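Pilin (Streptococcus pyogenes serotype M1, PDB 3GLD) builds the shaft of the streptococcal pilus as its major subunit, stacking head to tail through intermolecular isopeptide bonds to support adhesion, bacterial aggregation and biofilm formation. Local coordinates at residues Gly53-Val59 / Lys94-Tyr100; Gly58-Asn62 / Asp86-Phe92; Asp178-Thr184 / Leu219-Lys225. The protein carries 2 engineered substitutions. One frame throughout, in Å; residues are numbered along the deposited sequence.

Interaction 1 (Gly53-Val59 / Lys94-Tyr100); sequences GNKFKGV and KPGVYYY
Lys-94 opens the contact by laying its aliphatic chain against the far end of the Phe-56 ring, CG 3.7 Å from CZ, the two side chains crossing at about a right angle. The main chain then runs close by the same ring: Pro-95 O and Gly-96 CA both approach CE2, and Gly-96, with backbone angles that would jam a side chain against the preceding carbonyl, has none to keep the ring off. Val-97 begins the parallel strand pairing, its N donating to Asn-54 O (2.8 Å) and its O accepting from Phe-56 N (2.7 Å).

Tyr-98 makes the main ring contact. CG is anti to the carbonyl carbon in both Phe-56 and Tyr-98 (chi1 -65° and -67°), which points the rings the same way and sets them in an offset stack, centroids 4.7 Å apart and planes at 12°. Phe-56 CB also sits over the tyrosine face. The hydroxyl reaches back along its own segment, Tyr-98 OH donating to Lys-94 O at 2.6 Å. Tyr-99 N binds Phe-56 O, while Gly-58 N gives a weak bond to Tyr-99 O; on the opposite face of the sheet from Tyr-98, Lys-55 CD lies 3.4 Å from Tyr-99 OH. Tyr-100 carries Gly-58 CA over one ring face and gives its OH to Val-59 O (2.6 Å).

Strand 55-57 is thus a short parallel addition to strand 96-104 in the N-terminal immunoglobulin-like domain. Backbone bonds set its register, Tyr-98 and Tyr-100 each offer the segment one ring face, and Tyr-100 alone of the three tyrosines adds a hydroxyl bond, past the point where backbone pairing weakens.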
loop_
_atom_site.group_PDB
_atom_site.type_symbol
_atom_site.label_atom_id
_atom_site.label_comp_id
_atom_site.label_asym_id
_atom_site.label_seq_id
_atom_site.Cartn_x
_atom_site.Cartn_y
_atom_site.Cartn_z
ATOM N N GLY A 53 -27.434 5.889 -34.447
ATOM C CA GLY A 53 -27.904 7.156 -33.895
ATOM C C GLY A 53 -28.343 7.023 -32.444
ATOM O O GLY A 53 -29.053 7.905 -31.938
ATOM N N ASN A 54 -27.915 5.933 -31.779
ATOM C CA ASN A 54 -28.276 5.667 -30.383
ATOM C C ASN A 54 -27.053 5.598 -29.457
ATOM O O ASN A 54 -26.963 6.339 -28.471
ATOM C CB ASN A 54 -29.070 4.367 -30.297
ATOM C CG ASN A 54 -30.160 4.418 -29.254
ATOM O OD1 ASN A 54 -29.892 4.333 -28.057
ATOM N ND2 ASN A 54 -31.411 4.543 -29.705
ATOM N N LYS A 55 -26.127 4.701 -29.787
ATOM C CA LYS A 55 -24.879 4.525 -29.062
ATOM C C LYS A 55 -23.769 5.232 -29.816
ATOM O O LYS A 55 -23.728 5.188 -31.051
ATOM C CB LYS A 55 -24.525 3.041 -28.923
ATOM C CG LYS A 55 -25.504 2.209 -28.110
ATOM C CD LYS A 55 -25.026 0.748 -28.024
ATOM C CE LYS A 55 -26.193 -0.203 -27.774
ATOM N NZ LYS A 55 -25.766 -1.628 -27.938
ATOM N N PHE A 56 -22.878 5.880 -29.068
ATOM C CA PHE A 56 -21.779 6.652 -29.639
ATOM C C PHE A 56 -20.473 6.316 -28.942
ATOM O O PHE A 56 -20.465 5.991 -27.756
ATOM C CB PHE A 56 -22.037 8.155 -29.474
ATOM C CG PHE A 56 -23.231 8.667 -30.253
ATOM C CD1 PHE A 56 -23.063 9.243 -31.518
ATOM C CD2 PHE A 56 -24.516 8.589 -29.716
ATOM C CE1 PHE A 56 -24.170 9.722 -32.245
ATOM C CE2 PHE A 56 -25.637 9.067 -30.444
ATOM C CZ PHE A 56 -25.458 9.627 -31.705
ATOM N N LYS A 57 -19.371 6.412 -29.677
ATOM C CA LYS A 57 -18.055 6.406 -29.056
ATOM C C LYS A 57 -17.966 7.668 -28.207
ATOM O O LYS A 57 -18.438 8.720 -28.625
ATOM C CB LYS A 57 -16.956 6.400 -30.114
ATOM C CG LYS A 57 -16.869 5.086 -30.883
ATOM C CD LYS A 57 -15.820 5.131 -32.002
ATOM C CE LYS A 57 -15.928 3.892 -32.912
ATOM N NZ LYS A 57 -14.982 3.957 -34.073
ATOM N N GLY A 58 -17.381 7.559 -27.011
ATOM C CA GLY A 58 -17.277 8.706 -26.121
ATOM C C GLY A 58 -16.530 9.865 -26.754
ATOM O O GLY A 58 -15.691 9.664 -27.629
ATOM N N VAL A 59 -16.847 11.091 -26.341
ATOM C CA VAL A 59 -16.073 12.252 -26.801
ATOM C C VAL A 59 -14.936 12.441 -25.775
ATOM O O VAL A 59 -15.199 12.538 -24.579
ATOM C CB VAL A 59 -16.937 13.541 -26.884
ATOM C CG1 VAL A 59 -16.098 14.733 -27.361
ATOM C CG2 VAL A 59 -18.159 13.346 -27.813
ATOM N N LYS A 94 -25.401 15.515 -30.072
ATOM C CA LYS A 94 -26.792 15.045 -30.063
ATOM C C LYS A 94 -27.104 14.124 -28.894
ATOM O O LYS A 94 -26.187 13.595 -28.260
ATOM C CB LYS A 94 -27.146 14.367 -31.398
ATOM C CG LYS A 94 -26.254 13.203 -31.770
ATOM C CD LYS A 94 -26.348 12.882 -33.259
ATOM C CE LYS A 94 -25.848 14.051 -34.100
ATOM N NZ LYS A 94 -25.555 13.611 -35.486
ATOM N N PRO A 95 -28.399 13.923 -28.595
ATOM C CA PRO A 95 -28.690 12.993 -27.525
ATOM C C PRO A 95 -28.208 11.598 -27.880
ATOM O O PRO A 95 -28.160 11.227 -29.070
ATOM C CB PRO A 95 -30.212 12.998 -27.461
ATOM C CG PRO A 95 -30.591 14.345 -27.960
ATOM C CD PRO A 95 -29.603 14.648 -29.033
ATOM N N GLY A 96 -27.867 10.825 -26.856
ATOM C CA GLY A 96 -27.439 9.450 -27.076
ATOM C C GLY A 96 -26.629 8.900 -25.927
ATOM O O GLY A 96 -26.402 9.586 -24.920
ATOM N N VAL A 97 -26.204 7.650 -26.073
ATOM C CA VAL A 97 -25.394 7.023 -25.030
ATOM C C VAL A 97 -23.963 6.971 -25.512
ATOM O O VAL A 97 -23.648 6.352 -26.536
ATOM C CB VAL A 97 -25.919 5.640 -24.609
ATOM C CG1 VAL A 97 -25.137 5.144 -23.401
ATOM C CG2 VAL A 97 -27.406 5.710 -24.275
ATOM N N TYR A 98 -23.111 7.659 -24.767
ATOM C CA TYR A 98 -21.708 7.805 -25.122
ATOM C C TYR A 98 -20.842 6.899 -24.228
ATOM O O TYR A 98 -20.893 7.004 -22.982
ATOM C CB TYR A 98 -21.296 9.268 -25.007
ATOM C CG TYR A 98 -21.982 10.165 -26.036
ATOM C CD1 TYR A 98 -23.318 10.529 -25.901
ATOM C CD2 TYR A 98 -21.292 10.623 -27.157
ATOM C CE1 TYR A 98 -23.940 11.348 -26.852
ATOM C CE2 TYR A 98 -21.920 11.435 -28.122
ATOM C CZ TYR A 98 -23.230 11.788 -27.948
ATOM O OH TYR A 98 -23.840 12.582 -28.881
ATOM N N TYR A 99 -20.070 6.030 -24.887
ATOM C CA TYR A 99 -19.314 4.958 -24.227
ATOM C C TYR A 99 -17.850 5.292 -23.955
ATOM O O TYR A 99 -17.128 5.780 -24.824
ATOM C CB TYR A 99 -19.392 3.660 -25.031
ATOM C CG TYR A 99 -20.733 2.993 -24.925
ATOM C CD1 TYR A 99 -21.850 3.566 -25.522
ATOM C CD2 TYR A 99 -20.897 1.792 -24.222
ATOM C CE1 TYR A 99 -23.084 2.976 -25.440
ATOM C CE2 TYR A 99 -22.143 1.190 -24.131
ATOM C CZ TYR A 99 -23.234 1.800 -24.753
ATOM O OH TYR A 99 -24.492 1.268 -24.697
ATOM N N TYR A 100 -17.432 5.027 -22.723
ATOM C CA TYR A 100 -16.050 5.214 -22.322
ATOM C C TYR A 100 -15.565 3.977 -21.570
ATOM O O TYR A 100 -16.365 3.159 -21.116
ATOM C CB TYR A 100 -15.912 6.404 -21.378
ATOM C CG TYR A 100 -16.277 7.747 -21.939
ATOM C CD1 TYR A 100 -17.617 8.169 -21.977
ATOM C CD2 TYR A 100 -15.299 8.601 -22.433
ATOM C CE1 TYR A 100 -17.969 9.415 -22.500
ATOM C CE2 TYR A 100 -15.632 9.842 -22.943
ATOM C CZ TYR A 100 -16.971 10.243 -22.975
ATOM O OH TYR A 100 -17.312 11.480 -23.469
#

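Interaction 2 (Gly58-Asn62 / Asp86-Phe92); sequences GVALN and DFSEVTF
Leu-61 and Val-90 mark the closest backbone approach, CA atoms 6.3 Å apart, between two segments that are both irregular. Residues 58-62 run as an extended loop, whereas 86-92 folds back on itself: a type I beta turn spans Phe-87 to Val-90, closed by Val-90 N donating to Phe-87 O. An Asx turn leads into it. Asp-86 OD1 accepts from Ser-88 OG (2.6 Å) on its syn lone pair and from Ser-88 N (2.9 Å) well above the carboxylate plane, and Lys-18 adds a salt bridge to the same oxygen.

Between the segments the side chains meet mainly through carbon. Leu-61 sets CD2 almost squarely over the centre of the Phe-87 ring, 4.2 Å from the centroid and 6° off the normal, and the same methyl touches Asp-86 O at 3.4 Å, while CD1 reaches ring atom CE1. Residues 86-92 belong to the connection that carries the chain from strand 80-86, in one sheet of the immunoglobulin-like sandwich, over to strand 96-104 in the other. Phe-87 and Phe-92 are buried there, both against Val-124, with Tyr-100 close to each.

Val-90 works with both methyls. With CG1 anti to the backbone N (chi1 174°), that branch meets Val-59 CB at 3.7 Å, and CG2 is left to face Leu-61 CG at 3.9 Å. The two valine side chains point opposite ways as they pass. Val-90 CG1 also lies over the rim of one face of the Phe-92 ring, and Val-59 CG2 comes to Phe-92 CD1 (4.0 Å) and close to the carbonyl oxygen of Thr-91.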
loop_
_atom_site.group_PDB
_atom_site.type_symbol
_atom_site.label_atom_id
_atom_site.label_comp_id
_atom_site.label_asym_id
_atom_site.label_seq_id
_atom_site.Cartn_x
_atom_site.Cartn_y
_atom_site.Cartn_z
ATOM N N GLY A 58 -17.381 7.559 -27.011
ATOM C CA GLY A 58 -17.277 8.706 -26.121
ATOM C C GLY A 58 -16.530 9.865 -26.754
ATOM O O GLY A 58 -15.691 9.664 -27.629
ATOM N N VAL A 59 -16.847 11.091 -26.341
ATOM C CA VAL A 59 -16.073 12.252 -26.801
ATOM C C VAL A 59 -14.936 12.441 -25.775
ATOM O O VAL A 59 -15.199 12.538 -24.579
ATOM C CB VAL A 59 -16.937 13.541 -26.884
ATOM C CG1 VAL A 59 -16.098 14.733 -27.361
ATOM C CG2 VAL A 59 -18.159 13.346 -27.813
ATOM N N ALA A 60 -13.693 12.496 -26.253
ATOM C CA ALA A 60 -12.512 12.540 -25.386
ATOM C C ALA A 60 -12.541 13.746 -24.439
ATOM O O ALA A 60 -12.953 14.820 -24.836
ATOM C CB ALA A 60 -11.237 12.545 -26.228
ATOM N N LEU A 61 -12.122 13.562 -23.186
ATOM C CA LEU A 61 -12.167 14.658 -22.214
ATOM C C LEU A 61 -10.932 15.524 -22.348
ATOM O O LEU A 61 -9.892 15.046 -22.796
ATOM C CB LEU A 61 -12.299 14.125 -20.778
ATOM C CG LEU A 61 -13.681 13.715 -20.253
ATOM C CD1 LEU A 61 -14.204 12.521 -20.992
ATOM C CD2 LEU A 61 -13.619 13.362 -18.759
ATOM N N ASN A 62 -11.044 16.797 -21.974
ATOM C CA ASN A 62 -9.875 17.664 -21.872
ATOM C C ASN A 62 -8.812 17.164 -20.901
ATOM O O ASN A 62 -7.624 17.365 -21.127
ATOM C CB ASN A 62 -10.286 19.066 -21.456
ATOM C CG ASN A 62 -10.865 19.849 -22.598
ATOM O OD1 ASN A 62 -10.652 19.514 -23.774
ATOM N ND2 ASN A 62 -11.612 20.892 -22.273
ATOM N N ASP A 86 -14.331 15.042 -15.070
ATOM C CA ASP A 86 -15.127 16.218 -15.363
ATOM C C ASP A 86 -15.546 16.247 -16.844
ATOM O O ASP A 86 -14.705 16.462 -17.726
ATOM C CB ASP A 86 -14.340 17.471 -14.960
ATOM C CG ASP A 86 -15.103 18.760 -15.201
ATOM O OD1 ASP A 86 -16.320 18.726 -15.507
ATOM O OD2 ASP A 86 -14.470 19.823 -15.063
ATOM N N PHE A 87 -16.842 16.017 -17.083
ATOM C CA PHE A 87 -17.462 16.071 -18.418
ATOM C C PHE A 87 -18.144 17.433 -18.724
ATOM O O PHE A 87 -18.689 17.623 -19.807
ATOM C CB PHE A 87 -18.526 14.967 -18.584
ATOM C CG PHE A 87 -18.019 13.551 -18.372
ATOM C CD1 PHE A 87 -17.800 12.718 -19.456
ATOM C CD2 PHE A 87 -17.790 13.048 -17.078
ATOM C CE1 PHE A 87 -17.350 11.403 -19.278
ATOM C CE2 PHE A 87 -17.328 11.729 -16.882
ATOM C CZ PHE A 87 -17.118 10.908 -17.997
ATOM N N SER A 88 -18.131 18.363 -17.773
ATOM C CA SER A 88 -18.883 19.632 -17.917
ATOM C C SER A 88 -18.502 20.436 -19.158
ATOM O O SER A 88 -19.326 21.183 -19.690
ATOM C CB SER A 88 -18.757 20.500 -16.655
ATOM O OG SER A 88 -17.401 20.864 -16.407
ATOM N N GLU A 89 -17.269 20.288 -19.636
ATOM C CA GLU A 89 -16.867 20.986 -20.855
ATOM C C GLU A 89 -16.918 20.142 -22.125
ATOM O O GLU A 89 -16.608 20.634 -23.220
ATOM C CB GLU A 89 -15.503 21.633 -20.682
ATOM C CG GLU A 89 -15.517 22.708 -19.608
ATOM C CD GLU A 89 -14.212 23.440 -19.495
ATOM O OE1 GLU A 89 -13.856 24.158 -20.459
ATOM O OE2 GLU A 89 -13.539 23.299 -18.439
ATOM N N VAL A 90 -17.318 18.881 -21.992
ATOM C CA VAL A 90 -17.424 18.012 -23.162
ATOM C C VAL A 90 -18.609 18.446 -24.038
ATOM O O VAL A 90 -19.724 18.615 -23.554
ATOM C CB VAL A 90 -17.543 16.517 -22.776
ATOM C CG1 VAL A 90 -17.808 15.664 -24.029
ATOM C CG2 VAL A 90 -16.273 16.045 -22.090
ATOM N N THR A 91 -18.358 18.654 -25.323
ATOM C CA THR A 91 -19.449 18.959 -26.249
ATOM C C THR A 91 -20.033 17.659 -26.819
ATOM O O THR A 91 -19.347 16.937 -27.550
ATOM C CB THR A 91 -18.993 19.884 -27.396
ATOM O OG1 THR A 91 -18.245 20.974 -26.857
ATOM C CG2 THR A 91 -20.207 20.434 -28.157
ATOM N N PHE A 92 -21.282 17.365 -26.446
ATOM C CA PHE A 92 -22.081 16.293 -27.069
ATOM C C PHE A 92 -23.042 16.905 -28.094
ATOM O O PHE A 92 -23.912 17.694 -27.741
ATOM C CB PHE A 92 -22.873 15.512 -26.012
ATOM C CG PHE A 92 -22.011 14.890 -24.945
ATOM C CD1 PHE A 92 -21.237 13.760 -25.226
ATOM C CD2 PHE A 92 -21.962 15.437 -23.667
ATOM C CE1 PHE A 92 -20.433 13.170 -24.250
ATOM C CE2 PHE A 92 -21.159 14.862 -22.665
ATOM C CZ PHE A 92 -20.393 13.716 -22.961
#

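Interaction 3 (Asp178-Thr184 / Leu219-Lys225); sequences DFNFGLT and LYHFTLK
Phe-181 and Phe-222 hold their ring planes within 8° of parallel, centroids 5.0 Å apart and offset so that little of one ring lies over the other. Phe-181 CB sits over a face of the Phe-222 ring, toward the rim, but is modelled too close for its exact spacing to be trusted. At the edge of the Phe-222 ring lie Leu-183 CB, 4.0 Å from CE1, and Leu-224 CD1. The Phe-181 ring has Thr-223 CA at its own edge and Leu-224 CB 3.7 Å from CE2, and the Phe-179 ring has Leu-224 O in its plane.

These residues sit on antiparallel strands of the C-terminal immunoglobulin-like domain, 220-224 being an outermost strand of its four-stranded sheet. Three hydrogen-bonded pairs, Phe-179 with Leu-224, Phe-181 with Phe-222 and Leu-183 with Tyr-220, keep the register. Their side chains all leave on the same inner face, where Phe-179 and Phe-181 pack beside Lys-166, which is cross-linked to Asn-290, and against Glu-245, which promotes formation of that isopeptide bond. The contact thus places two phenylalanines beside the cross-link site.

Asn-180, Thr-223 and His-221 occupy the other face; Asn-180 runs alongside Thr-223, but its ND2 is engaged by Asp-246. A water donates to Phe-181 O (2.9 Å), which also accepts from Phe-222 N. Separately, Leu-219 CD1 comes to Thr-184 OG1 at 3.4 Å. Beyond the pairing, Asp-178 splits its carboxylate: Thr-223 OG1 donates to OD1 at 3.2 Å from far above the plane, and Lys-225 NZ, its chain bent at the last torsion (chi4 67°), forms a salt bridge to OD2 at 2.7 Å, on the syn side and 20° out of plane.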
loop_
_atom_site.group_PDB
_atom_site.type_symbol
_atom_site.label_atom_id
_atom_site.label_comp_id
_atom_site.label_asym_id
_atom_site.label_seq_id
_atom_site.Cartn_x
_atom_site.Cartn_y
_atom_site.Cartn_z
ATOM N N ASP A 178 23.815 -11.144 27.325
ATOM C CA ASP A 178 23.168 -10.206 26.414
ATOM C C ASP A 178 24.125 -9.637 25.375
ATOM O O ASP A 178 25.131 -9.025 25.714
ATOM C CB ASP A 178 22.421 -9.118 27.173
ATOM C CG ASP A 178 20.977 -9.499 27.411
ATOM O OD1 ASP A 178 20.183 -9.534 26.439
ATOM O OD2 ASP A 178 20.635 -9.818 28.556
ATOM N N PHE A 179 23.825 -9.879 24.096
ATOM C CA PHE A 179 24.617 -9.303 23.025
ATOM C C PHE A 179 23.903 -8.040 22.558
ATOM O O PHE A 179 22.683 -8.061 22.399
ATOM C CB PHE A 179 24.769 -10.302 21.885
ATOM C CG PHE A 179 25.556 -11.536 22.254
ATOM C CD1 PHE A 179 26.868 -11.671 21.835
ATOM C CD2 PHE A 179 24.967 -12.572 22.994
ATOM C CE1 PHE A 179 27.613 -12.799 22.161
ATOM C CE2 PHE A 179 25.710 -13.695 23.335
ATOM C CZ PHE A 179 27.035 -13.811 22.923
ATOM N N ASN A 180 24.660 -6.956 22.347
ATOM C CA ASN A 180 24.110 -5.674 21.898
ATOM C C ASN A 180 23.922 -5.602 20.380
ATOM O O ASN A 180 24.776 -6.054 19.620
ATOM C CB ASN A 180 25.012 -4.514 22.303
ATOM C CG ASN A 180 24.980 -4.216 23.792
ATOM O OD1 ASN A 180 24.004 -4.495 24.494
ATOM N ND2 ASN A 180 26.064 -3.630 24.282
ATOM N N PHE A 181 22.834 -4.972 19.949
ATOM C CA PHE A 181 22.556 -4.843 18.518
ATOM C C PHE A 181 22.054 -3.431 18.195
ATOM O O PHE A 181 21.486 -2.752 19.060
ATOM C CB PHE A 181 21.465 -5.830 18.100
ATOM C CG PHE A 181 21.863 -7.296 18.151
ATOM C CD1 PHE A 181 22.374 -7.932 17.019
ATOM C CD2 PHE A 181 21.625 -8.061 19.296
ATOM C CE1 PHE A 181 22.721 -9.293 17.046
ATOM C CE2 PHE A 181 21.968 -9.426 19.344
ATOM C CZ PHE A 181 22.508 -10.048 18.209
ATOM N N GLY A 182 22.255 -3.013 16.943
ATOM C CA GLY A 182 21.627 -1.810 16.395
ATOM C C GLY A 182 20.892 -2.152 15.097
ATOM O O GLY A 182 21.372 -2.972 14.310
ATOM N N LEU A 183 19.709 -1.562 14.910
ATOM C CA LEU A 183 18.953 -1.686 13.671
ATOM C C LEU A 183 18.675 -0.273 13.179
ATOM O O LEU A 183 18.165 0.562 13.935
ATOM C CB LEU A 183 17.615 -2.423 13.882
ATOM C CG LEU A 183 16.484 -2.219 12.841
ATOM C CD1 LEU A 183 16.756 -3.061 11.588
ATOM C CD2 LEU A 183 15.170 -2.637 13.463
ATOM N N THR A 184 19.010 -0.017 11.921
ATOM C CA THR A 184 18.665 1.250 11.271
ATOM C C THR A 184 17.890 0.971 9.993
ATOM O O THR A 184 18.372 0.271 9.107
ATOM C CB THR A 184 19.911 2.069 10.945
ATOM O OG1 THR A 184 20.734 2.141 12.108
ATOM C CG2 THR A 184 19.534 3.487 10.490
ATOM N N LEU A 219 18.759 5.060 14.669
ATOM C CA LEU A 219 19.322 3.790 15.185
ATOM C C LEU A 219 18.490 3.239 16.330
ATOM O O LEU A 219 18.201 3.943 17.292
ATOM C CB LEU A 219 20.787 3.975 15.630
ATOM C CG LEU A 219 21.622 2.826 16.223
ATOM C CD1 LEU A 219 21.685 1.623 15.307
ATOM C CD2 LEU A 219 23.033 3.325 16.509
ATOM N N TYR A 220 18.098 1.983 16.218
ATOM C CA TYR A 220 17.314 1.347 17.249
ATOM C C TYR A 220 18.199 0.358 18.005
ATOM O O TYR A 220 18.708 -0.593 17.413
ATOM C CB TYR A 220 16.131 0.609 16.606
ATOM C CG TYR A 220 15.344 -0.257 17.566
ATOM C CD1 TYR A 220 14.427 0.307 18.453
ATOM C CD2 TYR A 220 15.517 -1.634 17.583
ATOM C CE1 TYR A 220 13.713 -0.488 19.349
ATOM C CE2 TYR A 220 14.806 -2.428 18.460
ATOM C CZ TYR A 220 13.908 -1.854 19.331
ATOM O OH TYR A 220 13.205 -2.660 20.185
ATOM N N HIS A 221 18.359 0.573 19.315
ATOM C CA HIS A 221 19.185 -0.302 20.155
ATOM C C HIS A 221 18.391 -1.444 20.762
ATOM O O HIS A 221 17.277 -1.245 21.252
ATOM C CB HIS A 221 19.852 0.498 21.292
ATOM C CG HIS A 221 20.694 1.643 20.818
ATOM N ND1 HIS A 221 21.967 1.475 20.310
ATOM C CD2 HIS A 221 20.442 2.974 20.769
ATOM C CE1 HIS A 221 22.463 2.653 19.975
ATOM N NE2 HIS A 221 21.557 3.578 20.237
ATOM N N PHE A 222 18.992 -2.637 20.763
ATOM C CA PHE A 222 18.386 -3.805 21.384
ATOM C C PHE A 222 19.415 -4.857 21.800
ATOM O O PHE A 222 20.578 -4.805 21.388
ATOM C CB PHE A 222 17.273 -4.434 20.501
ATOM C CG PHE A 222 17.764 -5.053 19.232
ATOM C CD1 PHE A 222 18.008 -4.271 18.097
ATOM C CD2 PHE A 222 17.929 -6.435 19.142
ATOM C CE1 PHE A 222 18.428 -4.857 16.900
ATOM C CE2 PHE A 222 18.355 -7.029 17.959
ATOM C CZ PHE A 222 18.614 -6.246 16.834
ATOM N N THR A 223 18.965 -5.805 22.617
ATOM C CA THR A 223 19.834 -6.872 23.087
ATOM C C THR A 223 19.133 -8.196 22.935
ATOM O O THR A 223 17.909 -8.275 23.051
ATOM C CB THR A 223 20.242 -6.692 24.589
ATOM O OG1 THR A 223 19.073 -6.757 25.419
ATOM C CG2 THR A 223 20.929 -5.368 24.831
ATOM N N LEU A 224 19.911 -9.246 22.707
ATOM C CA LEU A 224 19.373 -10.601 22.660
ATOM C C LEU A 224 20.320 -11.583 23.358
ATOM O O LEU A 224 21.527 -11.514 23.171
ATOM C CB LEU A 224 19.186 -11.072 21.207
ATOM C CG LEU A 224 18.202 -10.339 20.271
ATOM C CD1 LEU A 224 18.343 -10.783 18.835
ATOM C CD2 LEU A 224 16.820 -10.567 20.758
ATOM N N LYS A 225 19.754 -12.509 24.120
ATOM C CA LYS A 225 20.490 -13.692 24.549
ATOM C C LYS A 225 20.278 -14.824 23.529
ATOM O O LYS A 225 19.437 -14.709 22.628
ATOM C CB LYS A 225 20.008 -14.162 25.932
ATOM C CG LYS A 225 20.041 -13.103 27.049
ATOM C CD LYS A 225 19.380 -13.682 28.334
ATOM C CE LYS A 225 19.470 -12.756 29.555
ATOM N NZ LYS A 225 18.673 -11.506 29.389
HETATM O O HOH W 1 22.416 -1.606 21.556
#

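Overall arrangement
Interactions 1 and 2 belong to the N-terminal domain, share Gly-58 and Val-59, and have centres 11 Å apart; Tyr-98 and Tyr-100 of the first pack on Phe-87, Phe-92 and Leu-61 of the second. Together they fasten one continuous run, 53-62, against strand 96-104 and the loop that leads into it. Interaction 3 comes later in the chain, in the C-terminal domain on the other side of the molecule's centre, its own centre about 65 Å from that of interaction 1 and 60 Å from that of interaction 2. Only interaction 3 borders an isopeptide site. The separation reflects an elongated two-domain subunit, a shape that suits head-to-tail stacking into a thin pilus.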